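Local coordinates for protein putative transcriptional regulator (MarR/EmrR family) (Acinetobacter sp. ADP1, PDB 3NRV) that probably binds DNA as a dimer through a winged helix-turn-helix domain and regulates transcription, at the interface of chains A and B. Coordinates in Å, arbitrary orientation; residue numbers count along the deposited sequence, not the author numbering. Chains: chain A/B, Putative transcriptional regulator (MarR/EmrR family).

Contact 1: the interface of chains A and B. Residues chain A 122-123, 126; chain B 13-14, 141, 144-145.
A:Leu122, at the C-terminal end of helix 116-122, reaches between two helices of the partner, 13-36 and 128-146, and its branched side chain shows why leucine suits a three-way junction. CB carries the chain away from the backbone, and A:Leu122 CG, set anti to the backbone N (chi1 176°), comes to lie 3.9 Å from B:Leu141 CD2, the two side chains running roughly perpendicular. At CG the path divides. A:Leu122 CD1 lies alongside B:Val145, the two side chains parallel, and rests 3.7 Å from B:Val145 CG2. A:Leu122 CD2 turns towards the start of the other helix, where it meets B:Ala13 CB at 3.8 Å. A small methyl at B:Ala13 may let that helix come close, and B:Thr14 OG1 adds a looser touch on the same branch. Beside A:Leu122 the aliphatic stem of B:Lys144 lies against the backbone; B:Lys144 CG packs 3.7 Å from A:Leu122 CA, so a long, partly apolar residue can serve at the margin of a greasy patch. B:Leu141 lies on helix 128-146, one of the terminal helices through which MarR proteins typically dimerise. Its CD2 is shared, touching A:Leu123 CD2 as well as the aromatic ring of A:Phe126. Within chain A, A:Leu123 CD2 sits over the centre of the A:Phe126 ring, 4.1 Å above its plane, while A:Phe126 CZ reaches B:Leu141 CD2 at 3.6 Å.

Contact 2: the interface of chains A and B. Residues chain A 5-7; chain B 108-109, 112-113, 116.
A:Ile7 and B:Ile116 form the apolar centre, their side chains antiparallel, with A:Ile7 CG1 3.7 Å from B:Ile116 CG1. Branching at CB makes isoleucine a broad, stiff surface, and the CD1 methyl of A:Ile7 goes on to touch B:Ser112 CB. Next to this core stands B:Tyr108, where a chi1 of 178° swings the ring away from the backbone nitrogen and out from helix 102-122 towards the N-terminal arm of chain A. Within chain B, B:Ser112 CB sits over one face of the ring, toward its rim. The phenol suits a boundary position: its carbon frame packs, while its hydroxyl OH receives weak hydrogen bonds from the backbone N atoms of A:Lys6 and A:Ile7. Water 1 lies 2.8 Å from B:Tyr108 OH and also bonds A:Ile7 O and the N of the poorly ordered A:Gln5.

At the rim A:Lys6, bent at chi2 and chi3, lays its long chain past B:Ser112 and delivers NZ to acceptors on helix 102-122. A:Lys6 NZ makes a salt bridge with B:Asp113 OD1 at 2.5 Å, approaching from above the carboxylate plane. A hydrogen bond of 3.1 Å joins A:Lys6 NZ to the backbone B:Glu109 O, in the carbonyl plane. The hydroxyl B:Ser112 OG turns back to bond B:Tyr108 O at 2.8 Å within its own helix. Together the greasy core and charged rim fasten the arm of one subunit onto a helix of the other, probably stabilising the dimer.

Contact 3: the interface of chains A and B. Residues chain A 112, 116, 119; chain B 9, 12-13.
B:His12 and A:Glu119 meet as two stacked flat groups, with the carbonyl of A:Ser112 near NE2 of the imidazole. The histidine lies just before helix 13-36; its chi1 of -165° extends the side chain away from its own backbone nitrogen and directs the ring towards helices 102-114 and 116-122 of chain A. The two side chains run roughly perpendicular, but A:Glu119 bends at chi2 so that A:Glu119 CG rests over the centre of one face of the B:His12 ring in a CH-pi contact, 3.4 Å from the centroid. Its carboxylate is nearly parallel to the ring, 10° apart, and may favour a protonated imidazole, though the structure does not show it. Histidine suits the place because a flat face and polar nitrogens come in one compact group: B:His12 NE2 donates a weak hydrogen bond to the backbone A:Ser112 O at 3.1 Å. The small side chain of A:Ser112 is compatible with the ring's approach, while A:Ile116 CD1 packs against B:His12 CD2 at 3.6 Å. Beyond the ring, the glutamate also reaches the partner's helix start through solvent. Water 2 bonds A:Glu119 OE2 at 3.1 Å, and the backbone N-H of B:Ala13 points almost straight at water 2, with B:Ala13 N 2.7 Å away and an angle of 169° at H.

Contact 1: the interface of chains A and B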
# COMPACT_ATOMS: atom_id res chain seq x y z
N LEU A 122 13.92 -4.16 -12.82
CA LEU A 122 13.81 -3.51 -11.52
C LEU A 122 15.11 -3.65 -10.71
O LEU A 122 15.53 -2.72 -10.03
CB LEU A 122 12.65 -4.12 -10.73
CG LEU A 122 12.44 -3.65 -9.29
CD1 LEU A 122 12.04 -2.17 -9.22
CD2 LEU A 122 11.39 -4.51 -8.62
N LEU A 123 15.72 -4.82 -10.79
CA LEU A 123 16.89 -5.14 -9.99
C LEU A 123 18.21 -4.95 -10.77
O LEU A 123 19.27 -5.41 -10.31
CB LEU A 123 16.79 -6.58 -9.46
CG LEU A 123 15.56 -6.88 -8.59
CD1 LEU A 123 15.56 -8.35 -8.14
CD2 LEU A 123 15.53 -5.95 -7.36
N PHE A 126 21.34 -3.84 -9.01
CA PHE A 126 21.68 -4.65 -7.85
C PHE A 126 22.73 -5.71 -8.19
O PHE A 126 22.53 -6.51 -9.10
CB PHE A 126 20.44 -5.37 -7.33
CG PHE A 126 19.49 -4.49 -6.57
CD1 PHE A 126 18.86 -3.43 -7.19
CD2 PHE A 126 19.21 -4.74 -5.24
CE1 PHE A 126 17.98 -2.62 -6.49
CE2 PHE A 126 18.32 -3.93 -4.53
CZ PHE A 126 17.71 -2.87 -5.17
N ALA B 13 10.72 -9.75 -6.88
CA ALA B 13 10.70 -8.61 -5.98
C ALA B 13 9.33 -7.96 -5.92
O ALA B 13 8.82 -7.68 -4.83
CB ALA B 13 11.75 -7.59 -6.37
N THR B 14 8.75 -7.70 -7.08
CA THR B 14 7.43 -7.10 -7.14
C THR B 14 6.40 -7.95 -6.37
O THR B 14 5.66 -7.43 -5.54
CB THR B 14 6.98 -6.90 -8.60
OG1 THR B 14 7.83 -5.92 -9.20
CG2 THR B 14 5.55 -6.41 -8.65
N LEU B 141 15.27 0.59 -4.91
CA LEU B 141 14.11 0.12 -5.69
C LEU B 141 13.22 1.27 -6.17
O LEU B 141 12.80 1.31 -7.33
CB LEU B 141 13.27 -0.87 -4.88
CG LEU B 141 13.98 -2.18 -4.57
CD1 LEU B 141 13.23 -3.00 -3.54
CD2 LEU B 141 14.18 -2.96 -5.88
N LYS B 144 14.75 3.10 -9.11
CA LYS B 144 14.59 2.37 -10.35
C LYS B 144 13.14 2.46 -10.86
O LYS B 144 12.90 2.67 -12.05
CB LYS B 144 15.02 0.91 -10.17
CG LYS B 144 14.86 0.05 -11.41
CD LYS B 144 15.57 0.66 -12.61
CE LYS B 144 17.07 0.70 -12.43
NZ LYS B 144 17.72 1.24 -13.65
N VAL B 145 12.18 2.34 -9.95
CA VAL B 145 10.77 2.39 -10.34
C VAL B 145 10.45 3.71 -11.03
O VAL B 145 9.76 3.74 -12.04
CB VAL B 145 9.81 2.19 -9.13
CG1 VAL B 145 8.38 2.57 -9.50
CG2 VAL B 145 9.87 0.77 -8.66

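Contact 2: the interface of chains A and B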
# COMPACT_ATOMS: atom_id res chain seq x y z
N GLN A 5 6.11 15.47 12.24
CA GLN A 5 5.52 15.57 13.57
C GLN A 5 6.08 14.51 14.52
O GLN A 5 7.20 14.63 15.00
CB GLN A 5 3.99 15.48 13.48
CG GLN A 5 3.27 16.78 13.78
CD GLN A 5 3.25 17.10 15.27
OE1 GLN A 5 3.20 16.20 16.11
NE2 GLN A 5 3.28 18.39 15.60
N LYS A 6 5.29 13.47 14.79
CA LYS A 6 5.71 12.41 15.70
C LYS A 6 6.37 11.24 14.97
O LYS A 6 7.04 10.41 15.59
CB LYS A 6 4.50 11.89 16.47
CG LYS A 6 3.99 12.84 17.53
CD LYS A 6 3.64 12.07 18.79
CE LYS A 6 2.16 11.82 18.86
NZ LYS A 6 1.82 10.86 19.93
N ILE A 7 6.15 11.18 13.67
CA ILE A 7 6.61 10.07 12.86
C ILE A 7 7.40 10.64 11.69
O ILE A 7 6.94 11.54 11.00
CB ILE A 7 5.41 9.24 12.30
CG1 ILE A 7 4.72 8.48 13.43
CG2 ILE A 7 5.85 8.26 11.19
CD1 ILE A 7 3.35 7.98 13.04
N TYR B 108 -4.51 12.53 14.85
CA TYR B 108 -3.12 12.20 14.57
C TYR B 108 -2.33 12.02 15.86
O TYR B 108 -1.53 11.10 16.00
CB TYR B 108 -2.46 13.27 13.69
CG TYR B 108 -1.01 12.94 13.45
CD1 TYR B 108 -0.64 12.02 12.48
CD2 TYR B 108 -0.02 13.53 14.23
CE1 TYR B 108 0.70 11.69 12.28
CE2 TYR B 108 1.32 13.22 14.04
CZ TYR B 108 1.68 12.31 13.07
OH TYR B 108 3.01 12.02 12.90
N GLU B 109 -2.57 12.93 16.80
CA GLU B 109 -1.90 12.92 18.09
C GLU B 109 -2.12 11.57 18.76
O GLU B 109 -1.17 10.93 19.19
CB GLU B 109 -2.45 14.06 18.96
CG GLU B 109 -1.84 14.16 20.36
CD GLU B 109 -2.52 15.25 21.20
OE1 GLU B 109 -3.40 15.98 20.68
OE2 GLU B 109 -2.18 15.37 22.40
N SER B 112 -0.98 8.31 16.25
CA SER B 112 0.43 8.18 15.87
C SER B 112 1.17 7.24 16.84
O SER B 112 2.06 6.51 16.43
CB SER B 112 1.11 9.55 15.76
OG SER B 112 0.98 10.29 16.95
N ASP B 113 0.77 7.23 18.10
CA ASP B 113 1.38 6.30 19.06
C ASP B 113 1.19 4.84 18.65
O ASP B 113 2.09 4.01 18.78
CB ASP B 113 0.77 6.50 20.44
CG ASP B 113 0.89 7.93 20.92
OD1 ASP B 113 2.00 8.49 20.79
OD2 ASP B 113 -0.11 8.48 21.41
N ILE B 116 3.39 4.08 15.69
CA ILE B 116 4.76 3.91 16.13
C ILE B 116 4.97 2.53 16.73
O ILE B 116 5.98 1.87 16.44
CB ILE B 116 5.15 5.03 17.13
CG1 ILE B 116 5.37 6.34 16.37
CG2 ILE B 116 6.42 4.68 17.90
CD1 ILE B 116 5.22 7.57 17.26
O HOH W 1 4.76 13.50 11.29

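Contact 3: the interface of chains A and B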
# COMPACT_ATOMS: atom_id res chain seq x y z
N SER A 112 2.50 -13.32 -12.89
CA SER A 112 3.74 -12.85 -12.26
C SER A 112 4.96 -13.50 -12.91
O SER A 112 5.95 -12.82 -13.22
CB SER A 112 3.76 -13.15 -10.77
OG SER A 112 2.71 -12.47 -10.11
N ILE A 116 8.61 -11.71 -15.63
CA ILE A 116 9.93 -11.79 -15.00
C ILE A 116 10.93 -10.78 -15.55
O ILE A 116 11.86 -10.38 -14.84
CB ILE A 116 10.54 -13.20 -15.13
CG1 ILE A 116 11.10 -13.66 -13.78
CG2 ILE A 116 11.61 -13.23 -16.21
CD1 ILE A 116 10.04 -13.91 -12.73
N GLU A 119 11.04 -7.70 -13.60
CA GLU A 119 11.80 -7.91 -12.37
C GLU A 119 13.31 -7.74 -12.58
O GLU A 119 14.00 -7.13 -11.76
CB GLU A 119 11.48 -9.28 -11.79
CG GLU A 119 10.04 -9.40 -11.37
CD GLU A 119 9.61 -8.23 -10.49
OE1 GLU A 119 8.89 -7.33 -10.99
OE2 GLU A 119 10.01 -8.21 -9.30
N ILE B 9 7.92 -17.81 -6.87
CA ILE B 9 8.06 -16.36 -7.02
C ILE B 9 8.81 -15.78 -5.82
O ILE B 9 8.72 -14.58 -5.54
CB ILE B 9 6.70 -15.66 -7.23
CG1 ILE B 9 5.68 -16.10 -6.19
CG2 ILE B 9 6.16 -15.94 -8.64
CD1 ILE B 9 4.32 -15.43 -6.37
N HIS B 12 10.93 -13.02 -6.85
CA HIS B 12 10.19 -12.02 -7.61
C HIS B 12 9.94 -10.82 -6.69
O HIS B 12 9.06 -10.86 -5.81
CB HIS B 12 8.86 -12.63 -8.09
CG HIS B 12 8.17 -11.85 -9.15
ND1 HIS B 12 7.72 -10.56 -8.96
CD2 HIS B 12 7.81 -12.19 -10.41
CE1 HIS B 12 7.12 -10.13 -10.06
NE2 HIS B 12 7.16 -11.10 -10.96
N ALA B 13 10.72 -9.75 -6.88
CA ALA B 13 10.70 -8.61 -5.98
C ALA B 13 9.33 -7.96 -5.92
O ALA B 13 8.82 -7.68 -4.83
CB ALA B 13 11.75 -7.59 -6.37
O HOH W 2 12.53 -9.96 -8.88

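Contacts 1 and 3 are neighbours, with C-alpha centres about 10 Å apart. They share B:Ala13 and helix 116-122 of chain A, so the same short helix meets the partner through an apolar end and a polar flank. The C-alpha centre of contact 2 lies about 30 Å from that of contact 1 and 34 Å from that of contact 3. Contacts 2 and 3 both set the N-terminal segment of one chain against residues 112 and 116 of the other, but through different arm residues. Such clasping from both sides, not exactly symmetric, fits the dimer expected of a MarR regulator.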